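Local coordinates for protein octenoyl-CoA reductase/carboxylase (Streptomyces sp., PDB 4A10) that probably reduces and carboxylates 2-octenoyl-CoA with NADPH, working as an NADP-binding homotetramer of the enoyl reductase family, at residues I74-V79 / S403-K408; H136-P141 / V198-A203; G204-M209 / G231-Y236; A237-K242 / R262-D267; V332-S337 / K355-S360. One frame throughout, in Å; residues are numbered along the deposited sequence.

Contact 1: I74-V79 / S403-K408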
# COMPACT_ATOMS: atom_id res chain seq x y z
N ILE B 74 8.88 33.81 3.48
CA ILE B 74 8.79 33.90 2.02
C ILE B 74 8.82 32.50 1.44
O ILE B 74 9.62 31.66 1.87
CB ILE B 74 9.95 34.72 1.40
CG1 ILE B 74 9.98 36.14 1.98
CG2 ILE B 74 9.85 34.74 -0.15
CD1 ILE B 74 8.64 36.91 1.93
N ASN B 75 7.92 32.26 0.49
CA ASN B 75 7.91 31.01 -0.25
C ASN B 75 8.00 31.29 -1.73
O ASN B 75 7.78 32.42 -2.17
CB ASN B 75 6.63 30.21 0.06
CG ASN B 75 6.64 29.64 1.45
OD1 ASN B 75 7.31 28.65 1.72
ND2 ASN B 75 5.88 30.25 2.36
N TYR B 76 8.31 30.27 -2.51
CA TYR B 76 8.38 30.48 -3.94
C TYR B 76 7.04 30.86 -4.56
O TYR B 76 7.02 31.65 -5.48
CB TYR B 76 9.05 29.31 -4.65
CG TYR B 76 10.54 29.52 -4.73
CD1 TYR B 76 11.07 30.48 -5.60
CD2 TYR B 76 11.42 28.79 -3.93
CE1 TYR B 76 12.45 30.70 -5.68
CE2 TYR B 76 12.82 28.99 -4.00
CZ TYR B 76 13.32 29.95 -4.89
OH TYR B 76 14.68 30.19 -4.98
N ASN B 77 5.92 30.37 -4.03
CA ASN B 77 4.64 30.82 -4.56
C ASN B 77 4.41 32.33 -4.40
O ASN B 77 3.75 32.94 -5.23
CB ASN B 77 3.44 29.95 -4.14
CG ASN B 77 3.29 29.80 -2.64
OD1 ASN B 77 3.94 30.49 -1.85
ND2 ASN B 77 2.42 28.88 -2.24
N THR B 78 4.98 32.90 -3.33
CA THR B 78 5.02 34.35 -3.12
C THR B 78 5.79 35.09 -4.24
O THR B 78 5.34 36.12 -4.75
CB THR B 78 5.66 34.67 -1.73
OG1 THR B 78 5.07 33.83 -0.73
CG2 THR B 78 5.46 36.13 -1.34
N VAL B 79 6.94 34.54 -4.65
CA VAL B 79 7.75 35.14 -5.71
C VAL B 79 7.02 35.09 -7.06
O VAL B 79 7.03 36.08 -7.81
CB VAL B 79 9.14 34.46 -5.81
CG1 VAL B 79 9.91 34.93 -7.06
CG2 VAL B 79 9.93 34.73 -4.55
N SER B 403 17.75 33.81 -5.45
CA SER B 403 18.42 32.67 -4.79
C SER B 403 19.66 33.08 -3.96
O SER B 403 20.72 32.43 -4.05
CB SER B 403 18.76 31.59 -5.82
OG SER B 403 17.68 31.43 -6.74
N ARG B 404 19.52 34.13 -3.16
CA ARG B 404 20.61 34.60 -2.30
C ARG B 404 20.59 34.02 -0.89
O ARG B 404 21.47 34.33 -0.07
CB ARG B 404 20.64 36.14 -2.24
CG ARG B 404 21.53 36.76 -3.31
CD ARG B 404 21.47 38.28 -3.28
NE ARG B 404 22.23 38.84 -2.17
CZ ARG B 404 23.55 39.01 -2.19
NH1 ARG B 404 24.25 38.67 -3.27
NH2 ARG B 404 24.17 39.52 -1.13
N GLN B 405 19.61 33.15 -0.63
CA GLN B 405 19.39 32.54 0.67
C GLN B 405 19.77 31.06 0.69
O GLN B 405 19.80 30.41 -0.35
CB GLN B 405 17.90 32.66 1.07
CG GLN B 405 16.97 31.52 0.56
CD GLN B 405 16.76 31.52 -0.97
OE1 GLN B 405 17.29 32.36 -1.68
NE2 GLN B 405 15.99 30.56 -1.46
N VAL B 406 20.05 30.56 1.89
CA VAL B 406 19.96 29.13 2.16
C VAL B 406 18.79 28.99 3.13
O VAL B 406 18.42 29.97 3.77
CB VAL B 406 21.29 28.52 2.70
CG1 VAL B 406 22.41 28.71 1.70
CG2 VAL B 406 21.68 29.12 4.03
N GLY B 407 18.19 27.81 3.21
CA GLY B 407 17.08 27.57 4.14
C GLY B 407 15.90 28.49 3.91
O GLY B 407 15.48 28.68 2.77
N LYS B 408 15.39 29.08 4.99
CA LYS B 408 14.18 29.91 4.93
C LYS B 408 14.41 31.34 5.41
O LYS B 408 15.16 31.59 6.34
CB LYS B 408 13.06 29.30 5.78
CG LYS B 408 12.44 28.00 5.23
CD LYS B 408 11.58 28.30 4.02
CE LYS B 408 10.34 29.08 4.44
NZ LYS B 408 9.39 29.33 3.34
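Lys408, at the start of strand 408-412, and the Ile74-Asn75 turn, where strand 64-73 gives way to helix 76-83, meet beside the NADP(+) site, to which Ser403 and Gln405 belong. The two strands pair antiparallel, and Ile74 is backbone-bonded to Val409, so the lysine starts next to its target. Its chain curls rather than stretches, bent at both chi2 (-72°) and chi3, and this brings the ammonium back over the turn. Lys408 NZ donates to Ile74 O at 2.8 Å, arriving above the carbonyl plane, 42° out of it. It also lies 2.7 Å from Asn75 OD1, and Ser73 OG is a further partner. A lysine suits this buried place because one flexible arm ends in three donors.

The second half of the contact is looser. Tyr76 OH reaches toward the loop, 3.7 Å from Ser403 OG and 3.8 Å from Gln405 NE2, with the tyrosine ring and the amide turned 57° apart. Ser403, with positive phi, closes helix 393-401 in a Schellman motif.

A methionine in place of Lys408 would probably leave Ile74 O and Ser73 OG without their shared mate and let the turn shift. The chemistry is thus uneven: a buried ammonium bonded to two oxygens, with Asn75 OD1 close by, ties the strand end to the turn, while the tyrosine meets the cofactor loop by loose polar packing.

Contact 2: H136-P141 / V198-A203; sequences HVIVHP and VSPLCA
Pro200 sets its ring against the last residues of strand 136-139, and Ile138 crosses it at about a right angle. The branch that touches is the methyl: Ile138 CG2 lies 3.9 Å from Pro200 CG, with CG1 a little farther off. The neighbouring ring atom, Pro200 CB, lies 3.7 Å from Val139 O and 4.0 Å from His140 CB. One small rigid ring therefore fills the step between three consecutive residues. Proline also suits the first turn of helix 200-210, where a backbone N-H has no helical acceptor to seek; Ala203 N is bonded to Ser199 O in this first turn.

A second crossing follows, one residue on in the helix and three on in the other segment. Pro141 meets Leu201 at about a right angle, its CG 4.0 Å from Leu201 CB and 4.1 Å from Leu201 CD1. The leucine presents this flank because its CG stands anti to the backbone N (chi1 -177°). Leu201 N is held by Asp116 OD1, which anchors the turn.

His140 contributes only its CB here. Its ring is directed away, and NE2 is hydrogen-bonded to His365 ND1. What meets between the segments is mainly aliphatic: two prolines, an isoleucine and a leucine.

The contact joins the GroES-like part to the helix leading toward the nucleotide-binding part, consistent with the two-domain build of medium-chain dehydrogenases/reductases; Thr205, a turn further on, binds NADP(+).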
# COMPACT_ATOMS: atom_id res chain seq x y z
N HIS B 136 -2.04 30.23 20.75
CA HIS B 136 -0.89 30.29 19.86
C HIS B 136 -0.99 29.21 18.79
O HIS B 136 -1.13 28.02 19.10
CB HIS B 136 0.40 30.14 20.67
CG HIS B 136 0.68 31.31 21.57
ND1 HIS B 136 1.90 31.50 22.19
CD2 HIS B 136 -0.10 32.37 21.92
CE1 HIS B 136 1.85 32.63 22.90
NE2 HIS B 136 0.64 33.16 22.76
N VAL B 137 -0.91 29.65 17.54
CA VAL B 137 -1.13 28.78 16.39
C VAL B 137 -0.04 28.88 15.33
O VAL B 137 0.72 29.85 15.27
CB VAL B 137 -2.50 29.05 15.70
CG1 VAL B 137 -3.66 28.72 16.62
CG2 VAL B 137 -2.62 30.49 15.21
N ILE B 138 -0.02 27.85 14.50
CA ILE B 138 0.70 27.83 13.26
C ILE B 138 -0.38 27.63 12.19
O ILE B 138 -1.45 27.03 12.45
CB ILE B 138 1.78 26.72 13.31
CG1 ILE B 138 3.16 27.31 13.25
CG2 ILE B 138 1.51 25.51 12.39
CD1 ILE B 138 3.55 27.84 14.58
N VAL B 139 -0.15 28.21 11.01
CA VAL B 139 -1.09 28.08 9.93
C VAL B 139 -0.35 27.45 8.79
O VAL B 139 0.71 27.93 8.41
CB VAL B 139 -1.65 29.43 9.43
CG1 VAL B 139 -2.62 29.18 8.28
CG2 VAL B 139 -2.36 30.19 10.56
N HIS B 140 -0.92 26.36 8.28
CA HIS B 140 -0.40 25.73 7.08
C HIS B 140 -1.28 26.02 5.83
O HIS B 140 -2.44 26.43 5.96
CB HIS B 140 -0.18 24.22 7.33
CG HIS B 140 -1.44 23.43 7.43
ND1 HIS B 140 -2.21 23.12 6.33
CD2 HIS B 140 -2.07 22.87 8.49
CE1 HIS B 140 -3.26 22.41 6.70
NE2 HIS B 140 -3.19 22.23 8.01
N PRO B 141 -0.73 25.83 4.62
CA PRO B 141 -1.44 26.34 3.41
C PRO B 141 -2.65 25.59 2.84
O PRO B 141 -3.31 26.15 1.97
CB PRO B 141 -0.34 26.39 2.34
CG PRO B 141 0.81 25.63 2.90
CD PRO B 141 0.71 25.63 4.38
N VAL B 198 8.56 29.63 9.72
CA VAL B 198 9.25 29.22 8.48
C VAL B 198 9.00 27.77 8.02
O VAL B 198 9.35 27.41 6.88
CB VAL B 198 10.77 29.48 8.55
CG1 VAL B 198 11.06 30.98 8.79
CG2 VAL B 198 11.45 28.60 9.62
N SER B 199 8.38 26.96 8.86
CA SER B 199 8.26 25.51 8.59
C SER B 199 7.06 24.94 7.81
O SER B 199 7.24 24.11 6.91
CB SER B 199 8.44 24.74 9.89
OG SER B 199 9.80 24.90 10.31
N PRO B 200 5.82 25.35 8.15
CA PRO B 200 4.65 24.62 7.63
C PRO B 200 4.61 24.30 6.12
O PRO B 200 4.41 23.13 5.74
CB PRO B 200 3.49 25.53 8.07
CG PRO B 200 3.98 26.04 9.38
CD PRO B 200 5.41 26.40 9.10
N LEU B 201 4.78 25.29 5.24
CA LEU B 201 4.74 24.98 3.82
C LEU B 201 5.86 23.98 3.44
O LEU B 201 5.58 22.86 2.98
CB LEU B 201 4.78 26.24 2.94
CG LEU B 201 4.67 26.05 1.42
CD1 LEU B 201 3.92 27.20 0.72
CD2 LEU B 201 6.03 25.87 0.76
N CYS B 202 7.11 24.39 3.65
CA CYS B 202 8.26 23.60 3.20
C CYS B 202 8.41 22.25 3.91
O CYS B 202 8.57 21.23 3.26
CB CYS B 202 9.55 24.41 3.28
SG CYS B 202 9.67 25.66 1.98
N ALA B 203 8.34 22.25 5.24
CA ALA B 203 8.44 21.01 5.99
C ALA B 203 7.27 20.05 5.71
O ALA B 203 7.47 18.84 5.57
CB ALA B 203 8.61 21.29 7.50

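Contact 3: G204-M209 / G231-Y236; sequences GTAYRM and GGLGSY
Ala206 and Leu233 face each other, their CA atoms 6.2 Å apart, where the short segments of helices 204-209 and 232-236 approach to 8.8 Å between axes and cross at -56°. An alanine is apt for such a closest point: its small methyl, 4.2 Å from Tyr236 CB and set over the second helix's backbone, suits the close approach.

Leu233 supplies the bulk. Its CD1 reaches across to Thr205, 3.8 Å from CG2, the two side chains crossing at about a right angle, and it also lies against the backbone N and CB of Ala206. The other branch, CD2, is 4.4 Å from Met209 SD. Leu233 thus spans a full turn of the opposing helix. Thr205 can offer a methyl because its CG2 stands anti to the backbone N, while OG1, beside the backbone N, is bonded to Leu201 O.

Within the second segment, Gly231 O is gripped twice by one residue: Ser235 N at 3.0 Å and Ser235 OG at 2.8 Å reach it from opposite faces of its plane. The glycines here belong to the glycine-rich opening of the first Rossmann helix, and Gly232 and Leu233, like Thr205, bind NADP(+).

Around this pair, Tyr236 OH is bonded to Ser199 OG and to Ala383 N. Phe311 of strand 309-311 packs on both Met209 and Leu233, and on the far flank Arg208 forms salt bridges with Asp154 and Glu367, so helix 200-210 is wedged between the sheet, helix 232-243 and helix 365-376.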
# COMPACT_ATOMS: atom_id res chain seq x y z
N GLY B 204 6.06 20.59 5.60
CA GLY B 204 4.87 19.76 5.27
C GLY B 204 4.98 19.10 3.89
O GLY B 204 4.70 17.89 3.72
N THR B 205 5.41 19.90 2.91
CA THR B 205 5.61 19.43 1.54
C THR B 205 6.63 18.28 1.50
O THR B 205 6.35 17.21 0.93
CB THR B 205 6.03 20.59 0.62
OG1 THR B 205 5.00 21.58 0.60
CG2 THR B 205 6.29 20.10 -0.80
N ALA B 206 7.80 18.51 2.10
CA ALA B 206 8.86 17.51 2.22
C ALA B 206 8.38 16.28 2.96
O ALA B 206 8.73 15.16 2.60
CB ALA B 206 10.07 18.11 2.94
N TYR B 207 7.59 16.48 4.00
CA TYR B 207 7.04 15.36 4.75
C TYR B 207 6.15 14.50 3.85
O TYR B 207 6.26 13.25 3.83
CB TYR B 207 6.28 15.85 5.99
CG TYR B 207 5.74 14.72 6.82
CD1 TYR B 207 4.57 14.07 6.44
CD2 TYR B 207 6.41 14.29 7.97
CE1 TYR B 207 4.07 13.02 7.18
CE2 TYR B 207 5.92 13.24 8.71
CZ TYR B 207 4.75 12.60 8.31
OH TYR B 207 4.25 11.54 9.05
N ARG B 208 5.26 15.17 3.11
CA ARG B 208 4.40 14.44 2.21
C ARG B 208 5.23 13.70 1.18
O ARG B 208 5.03 12.52 0.95
CB ARG B 208 3.34 15.33 1.55
CG ARG B 208 2.31 14.49 0.77
CD ARG B 208 1.26 15.33 0.05
NE ARG B 208 0.43 14.54 -0.87
CZ ARG B 208 -0.80 14.07 -0.59
NH1 ARG B 208 -1.35 14.31 0.60
NH2 ARG B 208 -1.49 13.39 -1.50
N MET B 209 6.21 14.38 0.59
CA MET B 209 7.05 13.76 -0.43
C MET B 209 7.82 12.53 0.06
O MET B 209 7.93 11.57 -0.68
CB MET B 209 8.00 14.79 -1.05
CG MET B 209 7.27 15.78 -1.95
SD MET B 209 8.30 17.23 -2.27
CE MET B 209 9.18 16.70 -3.76
N GLY B 231 18.31 24.74 -0.00
CA GLY B 231 17.13 25.60 -0.02
C GLY B 231 16.07 25.19 0.99
O GLY B 231 16.29 24.30 1.81
N GLY B 232 14.92 25.84 0.93
CA GLY B 232 13.87 25.62 1.93
C GLY B 232 13.40 24.18 2.01
O GLY B 232 13.32 23.59 3.10
N LEU B 233 13.10 23.60 0.85
CA LEU B 233 12.59 22.23 0.78
C LEU B 233 13.68 21.22 1.12
O LEU B 233 13.44 20.28 1.89
CB LEU B 233 12.04 21.94 -0.60
CG LEU B 233 10.87 20.98 -0.77
CD1 LEU B 233 9.72 21.28 0.21
CD2 LEU B 233 10.39 21.10 -2.20
N GLY B 234 14.88 21.41 0.55
CA GLY B 234 15.97 20.46 0.76
C GLY B 234 16.41 20.42 2.21
O GLY B 234 16.85 19.38 2.71
N SER B 235 16.26 21.55 2.90
CA SER B 235 16.65 21.69 4.30
C SER B 235 15.84 20.82 5.24
O SER B 235 16.38 20.28 6.23
CB SER B 235 16.53 23.14 4.73
OG SER B 235 17.61 23.92 4.25
N TYR B 236 14.55 20.70 4.96
CA TYR B 236 13.71 19.79 5.70
C TYR B 236 13.86 18.34 5.19
O TYR B 236 13.81 17.40 5.99
CB TYR B 236 12.26 20.29 5.73
CG TYR B 236 12.13 21.63 6.46
CD1 TYR B 236 12.43 21.72 7.83
CD2 TYR B 236 11.74 22.79 5.80
CE1 TYR B 236 12.34 22.92 8.51
CE2 TYR B 236 11.64 24.02 6.48
CZ TYR B 236 11.94 24.06 7.84
OH TYR B 236 11.88 25.23 8.56

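Contact 4: A237-K242 / R262-D267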
# COMPACT_ATOMS: atom_id res chain seq x y z
N ALA B 237 14.06 18.15 3.89
CA ALA B 237 14.23 16.82 3.30
C ALA B 237 15.44 16.09 3.88
O ALA B 237 15.36 14.90 4.19
CB ALA B 237 14.34 16.89 1.76
N ILE B 238 16.54 16.82 4.03
CA ILE B 238 17.75 16.30 4.69
C ILE B 238 17.43 15.84 6.11
O ILE B 238 17.84 14.75 6.54
CB ILE B 238 18.89 17.36 4.73
CG1 ILE B 238 19.46 17.63 3.34
CG2 ILE B 238 20.00 16.96 5.72
CD1 ILE B 238 20.24 18.97 3.26
N GLN B 239 16.68 16.68 6.82
CA GLN B 239 16.35 16.41 8.22
C GLN B 239 15.42 15.21 8.39
O GLN B 239 15.68 14.35 9.25
CB GLN B 239 15.72 17.64 8.88
CG GLN B 239 16.68 18.76 9.17
CD GLN B 239 16.07 19.73 10.13
OE1 GLN B 239 15.90 19.42 11.31
NE2 GLN B 239 15.70 20.90 9.64
N PHE B 240 14.37 15.13 7.57
CA PHE B 240 13.47 13.96 7.61
C PHE B 240 14.24 12.69 7.25
O PHE B 240 13.99 11.66 7.85
CB PHE B 240 12.25 14.10 6.68
CG PHE B 240 11.26 15.13 7.11
CD1 PHE B 240 10.80 15.19 8.42
CD2 PHE B 240 10.77 16.05 6.20
CE1 PHE B 240 9.87 16.14 8.80
CE2 PHE B 240 9.86 17.02 6.57
CZ PHE B 240 9.42 17.07 7.88
N VAL B 241 15.18 12.77 6.31
CA VAL B 241 15.91 11.57 5.89
C VAL B 241 16.81 11.04 7.00
O VAL B 241 16.78 9.86 7.30
CB VAL B 241 16.71 11.77 4.58
CG1 VAL B 241 17.53 10.52 4.27
CG2 VAL B 241 15.78 12.06 3.40
N LYS B 242 17.64 11.90 7.59
CA LYS B 242 18.45 11.52 8.76
C LYS B 242 17.58 10.93 9.90
O LYS B 242 17.84 9.82 10.39
CB LYS B 242 19.26 12.72 9.26
CG LYS B 242 20.47 13.05 8.40
CD LYS B 242 21.41 11.82 8.25
CE LYS B 242 22.15 11.48 9.55
NZ LYS B 242 22.99 12.65 9.97
N ARG B 262 25.90 20.71 5.39
CA ARG B 262 26.72 20.11 6.43
C ARG B 262 26.24 20.51 7.82
O ARG B 262 26.20 19.68 8.72
CB ARG B 262 28.21 20.44 6.24
CG ARG B 262 28.77 19.98 4.89
CD ARG B 262 30.30 19.81 4.88
NE ARG B 262 30.63 18.38 4.81
CZ ARG B 262 30.99 17.73 3.71
NH1 ARG B 262 31.16 18.38 2.56
NH2 ARG B 262 31.23 16.43 3.76
N ALA B 263 25.85 21.78 7.97
CA ALA B 263 25.18 22.27 9.19
C ALA B 263 23.91 21.51 9.56
O ALA B 263 23.54 21.44 10.74
CB ALA B 263 24.89 23.76 9.06
N LEU B 264 23.23 20.93 8.56
CA LEU B 264 22.05 20.09 8.80
C LEU B 264 22.43 18.62 8.96
O LEU B 264 21.58 17.77 9.21
CB LEU B 264 20.99 20.30 7.72
CG LEU B 264 20.45 21.75 7.59
CD1 LEU B 264 19.85 22.01 6.22
CD2 LEU B 264 19.43 22.11 8.66
N GLY B 265 23.72 18.32 8.83
CA GLY B 265 24.22 16.99 9.12
C GLY B 265 24.24 16.07 7.92
O GLY B 265 24.23 14.84 8.05
N CYS B 266 24.23 16.68 6.74
CA CYS B 266 24.41 15.92 5.53
C CYS B 266 25.89 15.96 5.22
O CYS B 266 26.41 16.99 4.80
CB CYS B 266 23.63 16.55 4.39
SG CYS B 266 23.48 15.50 2.95
N ASP B 267 26.57 14.84 5.44
CA ASP B 267 28.00 14.76 5.15
C ASP B 267 28.32 14.20 3.76
O ASP B 267 29.43 14.38 3.25
CB ASP B 267 28.73 13.96 6.22
CG ASP B 267 28.34 12.52 6.21
OD1 ASP B 267 27.26 12.19 6.73
OD2 ASP B 267 29.13 11.70 5.67
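Leu264 and Ile238 bury the most surface here, joining helix 232-243 to the turn that ends helix 255-263. Ile238 works through its CG2 methyl: this branch, anti to the backbone N, is the one that meets the turn. That methyl is 4.0 Å from Leu264 CB, 3.9 Å from Leu264 O and 3.9 Å from Cys266 CB, fitting between the two residues. A beta-branched residue is well placed here, since one branch serves the turn while Ile226 of strand 223-226 lies against the same side chain.

Leu264 also meets Gln239, the two side chains crossing obliquely: CD2 comes within 4.0 Å of Gln239 NE2. The contact is packing alone, for that amide nitrogen gives its hydrogen bond to Val381 O. Cys266, small and largely apolar, lets the turn sit close and packs onward against Pro248 and Ala250 of strand 247-252.

Between Leu264 and Cys266 the backbone turns through Gly265, whose positive phi (91°) belongs to a Schellman motif. A side chain there would be jammed against the preceding carbonyl and would crowd the lysine opposite. Lys242, its chain bent at chi2, chi3 and chi4, folds over to donate from NZ to Gly265 O at 3.2 Å, tilted 22° from the carbonyl plane. Asp267 OD1, 5.4 Å from that nitrogen, is too far for a salt bridge.

The chemistry is graded: aliphatic groups fill the inner side next to the Rossmann sheet, while on the exposed side a lysine gives a donor to Gly265 O just beyond the helix end, where its charge would probably be favourable beside the carbonyl's partial negative charge.

Contact 5: V332-S337 / K355-S360; sequences VVTCGS and KKIVGS
Val332 and Thr334 of strand 331-334 turn their peptide groups toward Lys356, Val358 and Ser360, making four backbone hydrogen bonds between parallel strands in register. Val332 N donates to Lys356 O at 2.7 Å, and Val332 O accepts from Val358 N. Thr334 N then reaches Val358 O at 2.9 Å, tilted from the carbonyl plane, and Thr334 O takes Ser360 N almost straight. Two carbonyls have a further, weaker mate: Ile357 CA is 3.2 Å from Val332 O, and Val333 CA is 3.2 Å from Val358 O. Val333's own peptide groups serve the other neighbour, bonded to Val310 and Glu312. Of the side chains, Thr334 OG1 is bonded to Glu312 OE2, and Lys355 NZ to Val323 O and Ala326 O.

Beta-branched residues suit both faces. Val333 and Val358 lie side by side, CG2 3.8 Å from Val358 CB; chi1 of 180° sends Val333 CG1 over Val358 O and toward Ser360 CB. On the opposite face, Thr334 CG2 is 4.1 Å from Ile357 CG2. An alanine in place of Val333 is likely to open a gap between Val358 and Met209.

Helix 200-210 covers the Val333 face through Met209. Strand 356-359, outermost within this chain, pairs antiparallel with a strand of the third subunit, Ile357 packing on Ile357 of that subunit, so the Rossmann sheet continues into the tetramer.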
# COMPACT_ATOMS: atom_id res chain seq x y z
N VAL B 332 11.03 8.63 -8.10
CA VAL B 332 11.36 10.05 -8.18
C VAL B 332 10.16 10.86 -7.72
O VAL B 332 9.08 10.71 -8.25
CB VAL B 332 11.66 10.51 -9.61
CG1 VAL B 332 11.98 12.04 -9.63
CG2 VAL B 332 12.80 9.70 -10.22
N VAL B 333 10.35 11.70 -6.71
CA VAL B 333 9.27 12.54 -6.23
C VAL B 333 9.61 13.99 -6.59
O VAL B 333 10.74 14.44 -6.39
CB VAL B 333 8.97 12.32 -4.73
CG1 VAL B 333 7.84 13.22 -4.24
CG2 VAL B 333 8.54 10.90 -4.50
N THR B 334 8.65 14.69 -7.16
CA THR B 334 8.91 15.97 -7.82
C THR B 334 7.81 17.01 -7.65
O THR B 334 6.70 16.67 -7.26
CB THR B 334 9.19 15.77 -9.34
OG1 THR B 334 9.52 17.04 -9.92
CG2 THR B 334 7.98 15.19 -10.06
N CYS B 335 8.15 18.26 -7.97
CA CYS B 335 7.24 19.42 -7.88
C CYS B 335 6.90 20.08 -9.24
O CYS B 335 5.74 20.44 -9.48
CB CYS B 335 7.85 20.51 -6.96
SG CYS B 335 8.02 20.15 -5.16
N GLY B 336 7.90 20.25 -10.12
CA GLY B 336 7.87 21.39 -11.06
C GLY B 336 7.79 21.36 -12.58
O GLY B 336 8.48 22.16 -13.23
N SER B 337 6.94 20.51 -13.17
CA SER B 337 6.71 20.54 -14.64
C SER B 337 5.30 20.11 -15.08
O SER B 337 4.80 20.55 -16.12
CB SER B 337 7.76 19.72 -15.38
N LYS B 355 10.37 2.14 -12.97
CA LYS B 355 10.55 3.16 -11.96
C LYS B 355 9.23 3.89 -11.74
O LYS B 355 8.30 3.71 -12.54
CB LYS B 355 11.68 4.12 -12.34
CG LYS B 355 13.03 3.43 -12.54
CD LYS B 355 14.18 4.40 -12.58
CE LYS B 355 15.30 3.86 -13.44
NZ LYS B 355 16.47 4.78 -13.52
N LYS B 356 9.13 4.66 -10.66
CA LYS B 356 7.92 5.43 -10.36
C LYS B 356 8.25 6.91 -10.18
O LYS B 356 9.31 7.26 -9.64
CB LYS B 356 7.22 4.91 -9.10
CG LYS B 356 6.79 3.44 -9.16
CD LYS B 356 6.75 2.83 -7.74
CE LYS B 356 6.71 1.30 -7.77
NZ LYS B 356 5.45 0.75 -8.37
N ILE B 357 7.33 7.76 -10.63
CA ILE B 357 7.43 9.21 -10.48
C ILE B 357 6.23 9.71 -9.69
O ILE B 357 5.10 9.54 -10.11
CB ILE B 357 7.45 9.94 -11.85
CG1 ILE B 357 8.68 9.54 -12.66
CG2 ILE B 357 7.45 11.46 -11.66
CD1 ILE B 357 8.51 9.69 -14.14
N VAL B 358 6.47 10.34 -8.55
CA VAL B 358 5.37 10.84 -7.77
C VAL B 358 5.37 12.37 -7.78
O VAL B 358 6.30 13.01 -7.28
CB VAL B 358 5.31 10.20 -6.36
CG1 VAL B 358 4.07 10.66 -5.62
CG2 VAL B 358 5.29 8.64 -6.47
N GLY B 359 4.33 12.94 -8.39
CA GLY B 359 4.17 14.39 -8.46
C GLY B 359 3.46 14.80 -7.19
O GLY B 359 2.39 14.28 -6.88
N SER B 360 4.06 15.71 -6.44
CA SER B 360 3.51 16.08 -5.15
C SER B 360 3.66 17.56 -4.83
O SER B 360 4.62 18.20 -5.25
CB SER B 360 4.18 15.26 -4.05
OG SER B 360 3.43 15.37 -2.84

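In the fold
Helix 200-210 links much of this set: its start carries contact 2 and its later turns contact 3, and Met209 and Arg208 go on to touch Val333 and Ser360 of contact 5. Helix 232-243 is shared likewise by contacts 3 and 4. Contacts 2 and 3 are buried and apolar, near the chain's centre; contact 1, close by, mixes a buried lysine with an exposed tyrosine at the cofactor loop, and its Lys408 packs on Val198 of contact 2. The centres of contacts 4 and 5 lie about 18 Å from that of the chain and about 21 Å from each other: contact 4 ends in a solvent-side lysine, contact 5 in backbone bonding carried on by another subunit.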